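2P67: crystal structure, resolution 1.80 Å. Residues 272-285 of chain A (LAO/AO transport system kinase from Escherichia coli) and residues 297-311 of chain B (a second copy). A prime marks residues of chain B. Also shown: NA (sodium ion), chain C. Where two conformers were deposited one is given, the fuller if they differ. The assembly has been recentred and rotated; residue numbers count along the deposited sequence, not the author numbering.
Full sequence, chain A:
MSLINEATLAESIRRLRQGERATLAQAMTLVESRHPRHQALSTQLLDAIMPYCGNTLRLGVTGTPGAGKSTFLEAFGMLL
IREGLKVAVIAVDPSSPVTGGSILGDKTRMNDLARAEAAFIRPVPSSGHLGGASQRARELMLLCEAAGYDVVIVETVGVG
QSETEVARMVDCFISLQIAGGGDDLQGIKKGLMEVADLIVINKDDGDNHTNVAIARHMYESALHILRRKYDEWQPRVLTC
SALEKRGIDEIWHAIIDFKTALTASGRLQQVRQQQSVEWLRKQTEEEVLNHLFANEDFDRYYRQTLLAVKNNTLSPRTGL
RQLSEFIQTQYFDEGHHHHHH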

ATOM      1  N   ARG A 272      -6.203 -14.582  10.035  1.00 25.21           N
ATOM      2  CA  ARG A 272      -5.311 -15.708   9.739  1.00 26.05           C
ATOM      3  C   ARG A 272      -5.564 -16.321   8.346  1.00 26.83           C
ATOM      4  O   ARG A 272      -4.606 -16.581   7.593  1.00 26.51           O
ATOM      5  CB  ARG A 272      -5.421 -16.771  10.824  1.00 25.94           C
ATOM      6  CG  ARG A 272      -4.903 -16.333  12.166  1.00 25.37           C
ATOM      7  CD  ARG A 272      -5.324 -17.324  13.216  1.00 27.43           C
ATOM      8  NE  ARG A 272      -4.461 -17.274  14.391  1.00 26.77           N
ATOM      9  CZ  ARG A 272      -4.489 -18.168  15.364  1.00 29.60           C
ATOM     10  NH1 ARG A 272      -5.354 -19.184  15.288  1.00 29.79           N
ATOM     11  NH2 ARG A 272      -3.677 -18.050  16.412  1.00 27.04           N
ATOM     12  N   GLN A 273      -6.835 -16.525   8.001  1.00 28.34           N
ATOM     13  CA  GLN A 273      -7.209 -17.035   6.662  1.00 29.30           C
ATOM     14  C   GLN A 273      -6.798 -16.076   5.541  1.00 29.39           C
ATOM     15  O   GLN A 273      -6.210 -16.496   4.535  1.00 29.80           O
ATOM     16  CB  GLN A 273      -8.714 -17.356   6.605  1.00 30.37           C
ATOM     17  CG  GLN A 273      -9.301 -17.508   5.191  1.00 34.32           C
ATOM     18  CD  GLN A 273      -8.979 -18.844   4.503  1.00 40.41           C
ATOM     19  OE1 GLN A 273      -9.557 -19.150   3.443  1.00 41.67           O
ATOM     20  NE2 GLN A 273      -8.064 -19.641   5.090  1.00 40.56           N
ATOM     21  N   GLN A 274      -7.095 -14.792   5.721  1.00 28.73           N
ATOM     22  CA  GLN A 274      -6.712 -13.757   4.773  1.00 28.45           C
ATOM     23  C   GLN A 274      -5.206 -13.668   4.575  1.00 27.21           C
ATOM     24  O   GLN A 274      -4.755 -13.437   3.455  1.00 26.30           O
ATOM     25  CB  GLN A 274      -7.244 -12.400   5.205  1.00 29.75           C
ATOM     26  CG  GLN A 274      -8.734 -12.225   5.008  1.00 34.40           C
ATOM     27  CD  GLN A 274      -9.217 -10.848   5.445  1.00 39.36           C
ATOM     28  OE1 GLN A 274      -8.541 -10.139   6.212  1.00 42.32           O
ATOM     29  NE2 GLN A 274     -10.400 -10.466   4.971  1.00 42.01           N
ATOM     30  N   GLN A 275      -4.430 -13.842   5.652  1.00 25.34           N
ATOM     31  CA  GLN A 275      -2.976 -13.795   5.545  1.00 25.42           C
ATOM     32  C   GLN A 275      -2.464 -14.941   4.666  1.00 25.66           C
ATOM     33  O   GLN A 275      -1.585 -14.757   3.828  1.00 24.66           O
ATOM     34  CB  GLN A 275      -2.321 -13.882   6.921  1.00 24.90           C
ATOM     35  CG  GLN A 275      -2.507 -12.638   7.768  1.00 23.02           C
ATOM     36  CD  GLN A 275      -1.855 -12.736   9.148  1.00 24.09           C
ATOM     37  OE1 GLN A 275      -1.544 -13.826   9.643  1.00 25.15           O
ATOM     38  NE2 GLN A 275      -1.671 -11.584   9.785  1.00 21.87           N
ATOM     39  N   SER A 276      -3.038 -16.124   4.853  1.00 26.57           N
ATOM     40  CA  SER A 276      -2.563 -17.309   4.130  1.00 27.55           C
ATOM     41  C   SER A 276      -2.931 -17.226   2.661  1.00 27.01           C
ATOM     42  O   SER A 276      -2.117 -17.519   1.808  1.00 26.92           O
ATOM     43  CB  SER A 276      -3.102 -18.581   4.780  1.00 28.42           C
ATOM     44  OG  SER A 276      -2.356 -18.829   5.983  1.00 32.58           O
ATOM     45  N   VAL A 277      -4.156 -16.789   2.380  1.00 27.27           N
ATOM     46  CA  VAL A 277      -4.620 -16.590   1.011  1.00 28.29           C
ATOM     47  C   VAL A 277      -3.754 -15.517   0.334  1.00 28.17           C
ATOM     48  O   VAL A 277      -3.273 -15.723  -0.789  1.00 27.96           O
ATOM     49  CB  VAL A 277      -6.132 -16.236   0.965  1.00 27.98           C
ATOM     50  CG1 VAL A 277      -6.560 -15.784  -0.433  1.00 29.76           C
ATOM     51  CG2 VAL A 277      -6.986 -17.432   1.451  1.00 29.89           C
ATOM     52  N   GLU A 278      -3.521 -14.401   1.039  1.00 27.84           N
ATOM     53  CA  GLU A 278      -2.729 -13.314   0.460  1.00 27.82           C
ATOM     54  C   GLU A 278      -1.296 -13.715   0.159  1.00 27.25           C
ATOM     55  O   GLU A 278      -0.756 -13.319  -0.877  1.00 26.00           O
ATOM     56  CB  GLU A 278      -2.801 -12.032   1.305  1.00 28.36           C
ATOM     57  CG  GLU A 278      -4.118 -11.284   1.060  1.00 32.18           C
ATOM     58  CD  GLU A 278      -4.349 -10.110   2.008  1.00 38.17           C
ATOM     59  OE1 GLU A 278      -3.357  -9.578   2.567  1.00 40.27           O
ATOM     60  OE2 GLU A 278      -5.534  -9.724   2.183  1.00 40.41           O
ATOM     61  N   TRP A 279      -0.690 -14.515   1.038  1.00 27.16           N
ATOM     62  CA  TRP A 279       0.669 -15.009   0.786  1.00 28.04           C
ATOM     63  C   TRP A 279       0.692 -15.883  -0.475  1.00 27.69           C
ATOM     64  O   TRP A 279       1.487 -15.642  -1.386  1.00 27.63           O
ATOM     65  CB  TRP A 279       1.250 -15.760   2.001  1.00 29.60           C
ATOM     66  CG  TRP A 279       2.688 -16.165   1.782  1.00 30.56           C
ATOM     67  CD1 TRP A 279       3.804 -15.404   2.007  1.00 33.26           C
ATOM     68  CD2 TRP A 279       3.154 -17.412   1.256  1.00 34.16           C
ATOM     69  NE1 TRP A 279       4.934 -16.105   1.661  1.00 33.98           N
ATOM     70  CE2 TRP A 279       4.566 -17.343   1.201  1.00 35.22           C
ATOM     71  CE3 TRP A 279       2.514 -18.582   0.818  1.00 35.37           C
ATOM     72  CZ2 TRP A 279       5.358 -18.410   0.728  1.00 33.93           C
ATOM     73  CZ3 TRP A 279       3.301 -19.647   0.342  1.00 34.18           C
ATOM     74  CH2 TRP A 279       4.708 -19.550   0.309  1.00 34.99           C
ATOM     75  N   LEU A 280      -0.202 -16.866  -0.540  1.00 27.17           N
ATOM     76  CA  LEU A 280      -0.312 -17.726  -1.718  1.00 27.74           C
ATOM     77  C   LEU A 280      -0.518 -16.914  -3.009  1.00 27.14           C
ATOM     78  O   LEU A 280       0.143 -17.156  -4.015  1.00 27.13           O
ATOM     79  CB  LEU A 280      -1.463 -18.721  -1.548  1.00 28.14           C
ATOM     80  CG  LEU A 280      -1.166 -19.992  -0.753  1.00 31.77           C
ATOM     81  CD1 LEU A 280      -2.477 -20.694  -0.309  1.00 33.34           C
ATOM     82  CD2 LEU A 280      -0.309 -20.919  -1.589  1.00 33.93           C
ATOM     83  N   ARG A 281      -1.431 -15.948  -2.964  1.00 27.16           N
ATOM     84  CA  ARG A 281      -1.760 -15.137  -4.120  1.00 27.74           C
ATOM     85  C   ARG A 281      -0.550 -14.298  -4.532  1.00 28.02           C
ATOM     86  O   ARG A 281      -0.147 -14.316  -5.699  1.00 26.93           O
ATOM     87  CB  ARG A 281      -2.972 -14.256  -3.798  1.00 28.11           C
ATOM     88  CG  ARG A 281      -3.441 -13.324  -4.922  1.00 30.61           C
ATOM     89  CD  ARG A 281      -3.762 -14.080  -6.200  1.00 32.74           C
ATOM     90  NE  ARG A 281      -4.330 -13.214  -7.234  1.00 34.55           N
ATOM     91  CZ  ARG A 281      -5.619 -13.169  -7.555  1.00 36.72           C
ATOM     92  NH1 ARG A 281      -6.502 -13.943  -6.918  1.00 35.70           N
ATOM     93  NH2 ARG A 281      -6.027 -12.354  -8.519  1.00 35.35           N
ATOM     94  N   LYS A 282       0.031 -13.573  -3.574  1.00 28.30           N
ATOM     95  CA  LYS A 282       1.175 -12.715  -3.870  0.50 28.97           C
ATOM     96  C   LYS A 282       2.374 -13.514  -4.398  1.00 29.19           C
ATOM     97  O   LYS A 282       3.002 -13.117  -5.380  1.00 28.89           O
ATOM     98  CB  LYS A 282       1.555 -11.838  -2.668  0.50 29.60           C
ATOM     99  CG  LYS A 282       2.512 -10.673  -2.999  0.50 30.94           C
ATOM    100  CD  LYS A 282       1.977  -9.784  -4.130  0.50 33.03           C
ATOM    101  CE  LYS A 282       2.828  -8.545  -4.346  0.50 33.57           C
ATOM    102  NZ  LYS A 282       2.138  -7.551  -5.206  0.50 35.91           N
ATOM    103  N   GLN A 283       2.680 -14.656  -3.784  1.00 28.95           N
ATOM    104  CA  GLN A 283       3.823 -15.434  -4.261  1.00 29.85           C
ATOM    105  C   GLN A 283       3.594 -16.022  -5.650  1.00 29.52           C
ATOM    106  O   GLN A 283       4.524 -16.109  -6.447  1.00 29.33           O
ATOM    107  CB  GLN A 283       4.229 -16.522  -3.260  1.00 29.98           C
ATOM    108  CG  GLN A 283       4.708 -15.981  -1.916  1.00 33.26           C
ATOM    109  CD  GLN A 283       5.930 -15.073  -2.016  1.00 38.75           C
ATOM    110  OE1 GLN A 283       5.826 -13.861  -1.850  1.00 42.28           O
ATOM    111  NE2 GLN A 283       7.092 -15.661  -2.276  1.00 40.23           N
ATOM    112  N   THR A 284       2.356 -16.401  -5.940  1.00 29.63           N
ATOM    113  CA  THR A 284       1.995 -16.947  -7.251  1.00 30.40           C
ATOM    114  C   THR A 284       2.153 -15.868  -8.326  1.00 31.40           C
ATOM    115  O   THR A 284       2.808 -16.086  -9.358  1.00 31.29           O
ATOM    116  CB  THR A 284       0.556 -17.486  -7.249  1.00 30.13           C
ATOM    117  OG1 THR A 284       0.467 -18.563  -6.309  1.00 29.88           O
ATOM    118  CG2 THR A 284       0.142 -17.989  -8.645  1.00 30.42           C
ATOM    119  N   GLU A 285       1.573 -14.700  -8.059  1.00 31.84           N
ATOM    120  CA  GLU A 285       1.727 -13.549  -8.949  1.00 33.40           C
ATOM    121  C   GLU A 285       3.190 -13.171  -9.157  1.00 34.35           C
ATOM    122  O   GLU A 285       3.616 -12.946 -10.291  1.00 34.43           O
ATOM    123  CB  GLU A 285       0.972 -12.343  -8.397  1.00 32.72           C
ATOM    124  CG  GLU A 285      -0.538 -12.450  -8.482  1.00 33.23           C
ATOM    125  CD  GLU A 285      -1.228 -11.280  -7.821  1.00 33.11           C
ATOM    126  OE1 GLU A 285      -0.522 -10.365  -7.333  1.00 33.84           O
ATOM    127  OE2 GLU A 285      -2.473 -11.265  -7.790  1.00 32.75           O
TER
ATOM    128  N   ASP B 297      -9.549 -22.759 -16.551  1.00 43.73           N
ATOM    129  CA  ASP B 297      -8.817 -23.905 -16.026  1.00 42.82           C
ATOM    130  C   ASP B 297      -7.921 -23.525 -14.856  1.00 41.81           C
ATOM    131  O   ASP B 297      -7.858 -24.251 -13.848  1.00 41.57           O
ATOM    132  CB  ASP B 297      -7.980 -24.561 -17.121  1.00 43.33           C
ATOM    133  CG  ASP B 297      -8.825 -25.356 -18.105  1.00 44.50           C
ATOM    134  OD1 ASP B 297      -9.958 -25.757 -17.748  1.00 45.26           O
ATOM    135  OD2 ASP B 297      -8.345 -25.584 -19.231  1.00 45.30           O
ATOM    136  N   PHE B 298      -7.221 -22.399 -14.989  1.00 40.06           N
ATOM    137  CA  PHE B 298      -6.328 -21.960 -13.924  1.00 38.71           C
ATOM    138  C   PHE B 298      -7.100 -21.501 -12.692  1.00 38.03           C
ATOM    139  O   PHE B 298      -6.684 -21.776 -11.571  1.00 37.84           O
ATOM    140  CB  PHE B 298      -5.360 -20.858 -14.369  1.00 38.71           C
ATOM    141  CG  PHE B 298      -4.455 -20.410 -13.267  1.00 37.42           C
ATOM    142  CD1 PHE B 298      -3.341 -21.173 -12.914  1.00 37.70           C
ATOM    143  CD2 PHE B 298      -4.746 -19.270 -12.533  1.00 35.96           C
ATOM    144  CE1 PHE B 298      -2.507 -20.777 -11.852  1.00 37.56           C
ATOM    145  CE2 PHE B 298      -3.921 -18.872 -11.471  1.00 35.82           C
ATOM    146  CZ  PHE B 298      -2.806 -19.627 -11.137  1.00 35.94           C
ATOM    147  N   ASP B 299      -8.194 -20.775 -12.906  1.00 37.08           N
ATOM    148  CA  ASP B 299      -9.044 -20.302 -11.817  1.00 36.60           C
ATOM    149  C   ASP B 299      -9.542 -21.482 -10.983  1.00 36.36           C
ATOM    150  O   ASP B 299      -9.555 -21.421  -9.748  1.00 35.87           O
ATOM    151  CB  ASP B 299     -10.227 -19.496 -12.363  1.00 37.02           C
ATOM    152  CG  ASP B 299     -11.256 -19.168 -11.294  1.00 37.82           C
ATOM    153  OD1 ASP B 299     -10.935 -18.397 -10.370  1.00 38.50           O
ATOM    154  OD2 ASP B 299     -12.381 -19.703 -11.367  1.00 39.72           O
ATOM    155  N   ARG B 300      -9.937 -22.554 -11.671  1.00 35.91           N
ATOM    156  CA  ARG B 300     -10.424 -23.772 -11.025  1.00 35.69           C
ATOM    157  C   ARG B 300      -9.332 -24.428 -10.178  1.00 34.61           C
ATOM    158  O   ARG B 300      -9.539 -24.694  -8.993  1.00 34.61           O
ATOM    159  CB  ARG B 300     -10.963 -24.737 -12.096  1.00 36.23           C
ATOM    160  CG  ARG B 300     -11.405 -26.112 -11.576  1.00 39.64           C
ATOM    161  CD  ARG B 300     -12.244 -26.862 -12.608  1.00 43.27           C
ATOM    162  NE  ARG B 300     -13.510 -26.174 -12.886  1.00 47.42           N
ATOM    163  CZ  ARG B 300     -13.846 -25.633 -14.058  1.00 49.30           C
ATOM    164  NH1 ARG B 300     -13.021 -25.693 -15.100  1.00 50.63           N
ATOM    165  NH2 ARG B 300     -15.022 -25.031 -14.192  1.00 50.83           N
ATOM    166  N   TYR B 301      -8.168 -24.655 -10.787  1.00 33.27           N
ATOM    167  CA  TYR B 301      -7.023 -25.255 -10.117  1.00 32.60           C
ATOM    168  C   TYR B 301      -6.518 -24.396  -8.955  1.00 32.03           C
ATOM    169  O   TYR B 301      -6.143 -24.919  -7.895  1.00 30.71           O
ATOM    170  CB  TYR B 301      -5.896 -25.475 -11.119  1.00 33.32           C
ATOM    171  CG  TYR B 301      -4.797 -26.363 -10.596  1.00 34.47           C
ATOM    172  CD1 TYR B 301      -4.949 -27.748 -10.594  1.00 36.11           C
ATOM    173  CD2 TYR B 301      -3.611 -25.826 -10.093  1.00 35.72           C
ATOM    174  CE1 TYR B 301      -3.954 -28.579 -10.118  1.00 36.72           C
ATOM    175  CE2 TYR B 301      -2.602 -26.656  -9.604  1.00 36.30           C
ATOM    176  CZ  TYR B 301      -2.787 -28.035  -9.627  1.00 36.21           C
ATOM    177  OH  TYR B 301      -1.815 -28.875  -9.159  1.00 35.65           O
ATOM    178  N   TYR B 302      -6.518 -23.077  -9.159  1.00 31.05           N
ATOM    179  CA  TYR B 302      -6.148 -22.133  -8.101  1.00 30.52           C
ATOM    180  C   TYR B 302      -7.084 -22.243  -6.891  1.00 30.05           C
ATOM    181  O   TYR B 302      -6.627 -22.299  -5.744  1.00 28.99           O
ATOM    182  CB  TYR B 302      -6.106 -20.692  -8.650  1.00 30.61           C
ATOM    183  CG  TYR B 302      -5.699 -19.685  -7.609  1.00 30.60           C
ATOM    184  CD1 TYR B 302      -4.364 -19.546  -7.233  1.00 31.27           C
ATOM    185  CD2 TYR B 302      -6.646 -18.865  -7.000  1.00 31.49           C
ATOM    186  CE1 TYR B 302      -3.975 -18.622  -6.252  1.00 30.45           C
ATOM    187  CE2 TYR B 302      -6.270 -17.936  -6.026  1.00 31.99           C
ATOM    188  CZ  TYR B 302      -4.931 -17.837  -5.650  1.00 31.32           C
ATOM    189  OH  TYR B 302      -4.568 -16.918  -4.697  1.00 32.27           O
ATOM    190  N   ARG B 303      -8.389 -22.287  -7.152  1.00 29.88           N
ATOM    191  CA  ARG B 303      -9.373 -22.358  -6.077  1.00 30.63           C
ATOM    192  C   ARG B 303      -9.313 -23.692  -5.331  1.00 29.68           C
ATOM    193  O   ARG B 303      -9.450 -23.716  -4.117  1.00 30.09           O
ATOM    194  CB  ARG B 303     -10.788 -22.058  -6.581  1.00 31.51           C
ATOM    195  CG  ARG B 303     -11.031 -20.572  -6.922  1.00 34.94           C
ATOM    196  CD  ARG B 303     -12.479 -20.291  -7.343  1.00 40.74           C
ATOM    197  NE  ARG B 303     -12.741 -20.685  -8.733  1.00 45.73           N
ATOM    198  CZ  ARG B 303     -13.482 -21.732  -9.104  1.00 47.45           C
ATOM    199  NH1 ARG B 303     -13.645 -22.004 -10.392  1.00 48.58           N
ATOM    200  NH2 ARG B 303     -14.066 -22.512  -8.197  1.00 48.83           N
ATOM    201  N   GLN B 304      -9.088 -24.787  -6.056  1.00 29.78           N
ATOM    202  CA  GLN B 304      -8.891 -26.106  -5.436  1.00 29.40           C
ATOM    203  C   GLN B 304      -7.618 -26.161  -4.585  1.00 28.64           C
ATOM    204  O   GLN B 304      -7.590 -26.805  -3.538  1.00 27.42           O
ATOM    205  CB  GLN B 304      -8.891 -27.222  -6.495  1.00 29.81           C
ATOM    206  CG  GLN B 304     -10.256 -27.474  -7.157  1.00 31.31           C
ATOM    207  CD  GLN B 304     -11.409 -27.680  -6.164  1.00 31.53           C
ATOM    208  OE1 GLN B 304     -12.413 -26.980  -6.226  1.00 34.83           O
ATOM    209  NE2 GLN B 304     -11.263 -28.636  -5.250  1.00 31.85           N
ATOM    210  N   THR B 305      -6.567 -25.480  -5.044  1.00 27.57           N
ATOM    211  CA  THR B 305      -5.328 -25.389  -4.282  1.00 27.33           C
ATOM    212  C   THR B 305      -5.546 -24.601  -2.997  1.00 27.01           C
ATOM    213  O   THR B 305      -5.176 -25.069  -1.930  1.00 27.12           O
ATOM    214  CB  THR B 305      -4.192 -24.762  -5.101  1.00 27.96           C
ATOM    215  OG1 THR B 305      -3.958 -25.561  -6.267  1.00 27.06           O
ATOM    216  CG2 THR B 305      -2.913 -24.645  -4.256  1.00 27.10           C
ATOM    217  N   LEU B 306      -6.164 -23.423  -3.099  1.00 26.71           N
ATOM    218  CA  LEU B 306      -6.538 -22.635  -1.921  1.00 26.65           C
ATOM    219  C   LEU B 306      -7.335 -23.456  -0.913  1.00 26.14           C
ATOM    220  O   LEU B 306      -7.051 -23.419   0.283  1.00 25.65           O
ATOM    221  CB  LEU B 306      -7.356 -21.396  -2.311  1.00 27.06           C
ATOM    222  CG  LEU B 306      -6.595 -20.178  -2.860  1.00 29.40           C
ATOM    223  CD1 LEU B 306      -7.504 -18.942  -2.914  1.00 31.33           C
ATOM    224  CD2 LEU B 306      -5.393 -19.901  -2.008  1.00 31.73           C
ATOM    225  N   LEU B 307      -8.315 -24.207  -1.396  1.00 25.67           N
ATOM    226  CA  LEU B 307      -9.138 -25.032  -0.488  1.00 25.24           C
ATOM    227  C   LEU B 307      -8.341 -26.161   0.179  1.00 24.43           C
ATOM    228  O   LEU B 307      -8.538 -26.438   1.357  1.00 23.24           O
ATOM    229  CB  LEU B 307     -10.369 -25.593  -1.198  1.00 26.33           C
ATOM    230  CG  LEU B 307     -11.459 -26.202  -0.299  1.00 28.37           C
ATOM    231  CD1 LEU B 307     -11.954 -25.221   0.753  1.00 29.90           C
ATOM    232  CD2 LEU B 307     -12.632 -26.694  -1.161  1.00 30.57           C
ATOM    233  N   ALA B 308      -7.453 -26.797  -0.582  1.00 23.96           N
ATOM    234  CA  ALA B 308      -6.523 -27.793  -0.036  1.00 23.33           C
ATOM    235  C   ALA B 308      -5.683 -27.229   1.104  1.00 23.50           C
ATOM    236  O   ALA B 308      -5.506 -27.873   2.121  1.00 23.32           O
ATOM    237  CB  ALA B 308      -5.623 -28.365  -1.149  1.00 24.36           C
ATOM    238  N   VAL B 309      -5.166 -26.012   0.941  1.00 22.95           N
ATOM    239  CA  VAL B 309      -4.407 -25.357   2.010  1.00 22.65           C
ATOM    240  C   VAL B 309      -5.311 -25.030   3.210  1.00 22.40           C
ATOM    241  O   VAL B 309      -4.967 -25.313   4.366  1.00 21.42           O
ATOM    242  CB  VAL B 309      -3.644 -24.084   1.470  1.00 22.75           C
ATOM    243  CG1 VAL B 309      -2.999 -23.316   2.603  1.00 22.64           C
ATOM    244  CG2 VAL B 309      -2.601 -24.485   0.397  1.00 23.17           C
ATOM    245  N   LYS B 310      -6.499 -24.500   2.937  1.00 22.69           N
ATOM    246  CA  LYS B 310      -7.415 -24.136   4.008  1.00 22.46           C
ATOM    247  C   LYS B 310      -7.785 -25.362   4.838  1.00 21.97           C
ATOM    248  O   LYS B 310      -7.909 -25.268   6.067  1.00 21.58           O
ATOM    249  CB  LYS B 310      -8.669 -23.510   3.399  1.00 23.41           C
ATOM    250  CG  LYS B 310      -9.665 -22.935   4.356  1.00 26.51           C
ATOM    251  CD  LYS B 310     -10.760 -22.226   3.540  1.00 31.13           C
ATOM    252  CE  LYS B 310     -11.949 -21.901   4.426  1.00 32.73           C
ATOM    253  NZ  LYS B 310     -12.401 -20.493   4.347  1.00 34.59           N
ATOM    254  N   ASN B 311      -7.943 -26.508   4.167  1.00 21.20           N
ATOM    255  CA  ASN B 311      -8.346 -27.765   4.814  1.00 21.53           C
ATOM    256  C   ASN B 311      -7.165 -28.601   5.358  1.00 22.31           C
ATOM    257  O   ASN B 311      -7.349 -29.757   5.778  1.00 21.30           O
ATOM    258  CB  ASN B 311      -9.180 -28.611   3.833  1.00 21.22           C
ATOM    259  CG  ASN B 311     -10.647 -28.233   3.821  1.00 22.60           C
ATOM    260  OD1 ASN B 311     -11.207 -27.771   4.820  1.00 22.54           O
ATOM    261  ND2 ASN B 311     -11.287 -28.444   2.677  1.00 25.51           N
TER
HETATM  262 NA    NA C 401      -2.445 -18.054   8.418  1.00 35.06          NA
HETATM  263  O   HOH W   1      -0.238 -16.109   8.589  1.00 23.78           O
HETATM  264  O   HOH W   2      -6.792 -15.098  -4.134  1.00 30.64           O
HETATM  265  O   HOH W   3      -1.983 -17.818  10.980  1.00 23.19           O
HETATM  266  O   HOH W   4      -0.393 -19.645   9.187  1.00 33.55           O
HETATM  267  O   HOH W   5      -4.201 -20.086   8.481  1.00 39.33           O

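The two stretches meet as a pair of helices, one from each copy of the kinase, crossing obliquely, nearer antiparallel than parallel, around a small apolar centre, flanked by a tyrosine and a weak polar contact. Residues 272-285 are helical throughout, and the partner stays helical through Lys310′, continuing a helix that begins earlier in the chain, after which Asn311′ leaves helical phi/psi. The N-to-C directions differ by 138°, so the helices run roughly against each other, and Gln273 lies near Lys310′ while Val277 lies near Leu306′. The axes come no closer than 10.8 Å, a separation filled by side chains; together the stretches bury 475 Å².

Leu280 supplies the middle of the contact. Its CA-to-CB bond points toward the other helix, and its CD1 reaches Leu306′ CD2 at 3.5 Å and Val309′ CG2 at 3.9 Å. Leu306′ starts out sideways, but the end of its side chain turns in, so that its CD1 also lies 4.1 Å from Val277 CG1. These contacts between methyl groups are purely van der Waals, and their benefit is the removal of apolar surface from water. Val277 points sideways and remains partly exposed, whereas Leu280 and Val309′ are buried.

Tyr302′ gives up more area to this contact than any other residue in the two stretches. The CA-to-CB bond of Tyr302′ points toward the first helix, and chi1 is near 180° (t), which brings the hydroxyl up against Arg281, where Tyr302′ OH lies 3.2 Å from Arg281 CB. This is a packing contact, since CB offers no polar partner. The hydroxyl instead finds one in water 2, which lies 2.9 Å from Tyr302′ OH and accepts a hydrogen bond from Arg281 NH1 at 3.0 Å, linking the two chains through solvent. Arg281 is also held within its own helix: its NE donates to Glu285 OE2 at 2.7 Å in a salt bridge one turn along, which pairs the guanidinium charge with a carboxylate.

One turn beyond Leu280, Thr284 meets two aromatic rings at their edges. Its CG2 is 4.2 Å from Phe298′ CZ, and its OG1 is 4.4 Å from Tyr302′ CE1. The hydroxyl is already satisfied, because Thr284 OG1 donates to Leu280 O at 2.7 Å; a polar group can therefore sit buried beside aromatic carbon without an unmet donor.

At the other end of the interface, Gln273 and Lys310′ both leave their backbones sideways and bring their ends together. Lys310′ NZ donates to Gln273 OE1 at 3.3 Å, a weak bond and the only direct hydrogen bond between the stretches. Nearby, the first helix binds a sodium ion through Arg272 O at 2.7 Å and Ser276 OG at 2.6 Å, with four waters as its other ligands. No atom of the second stretch coordinates the ion, so it does not bridge the two helices directly.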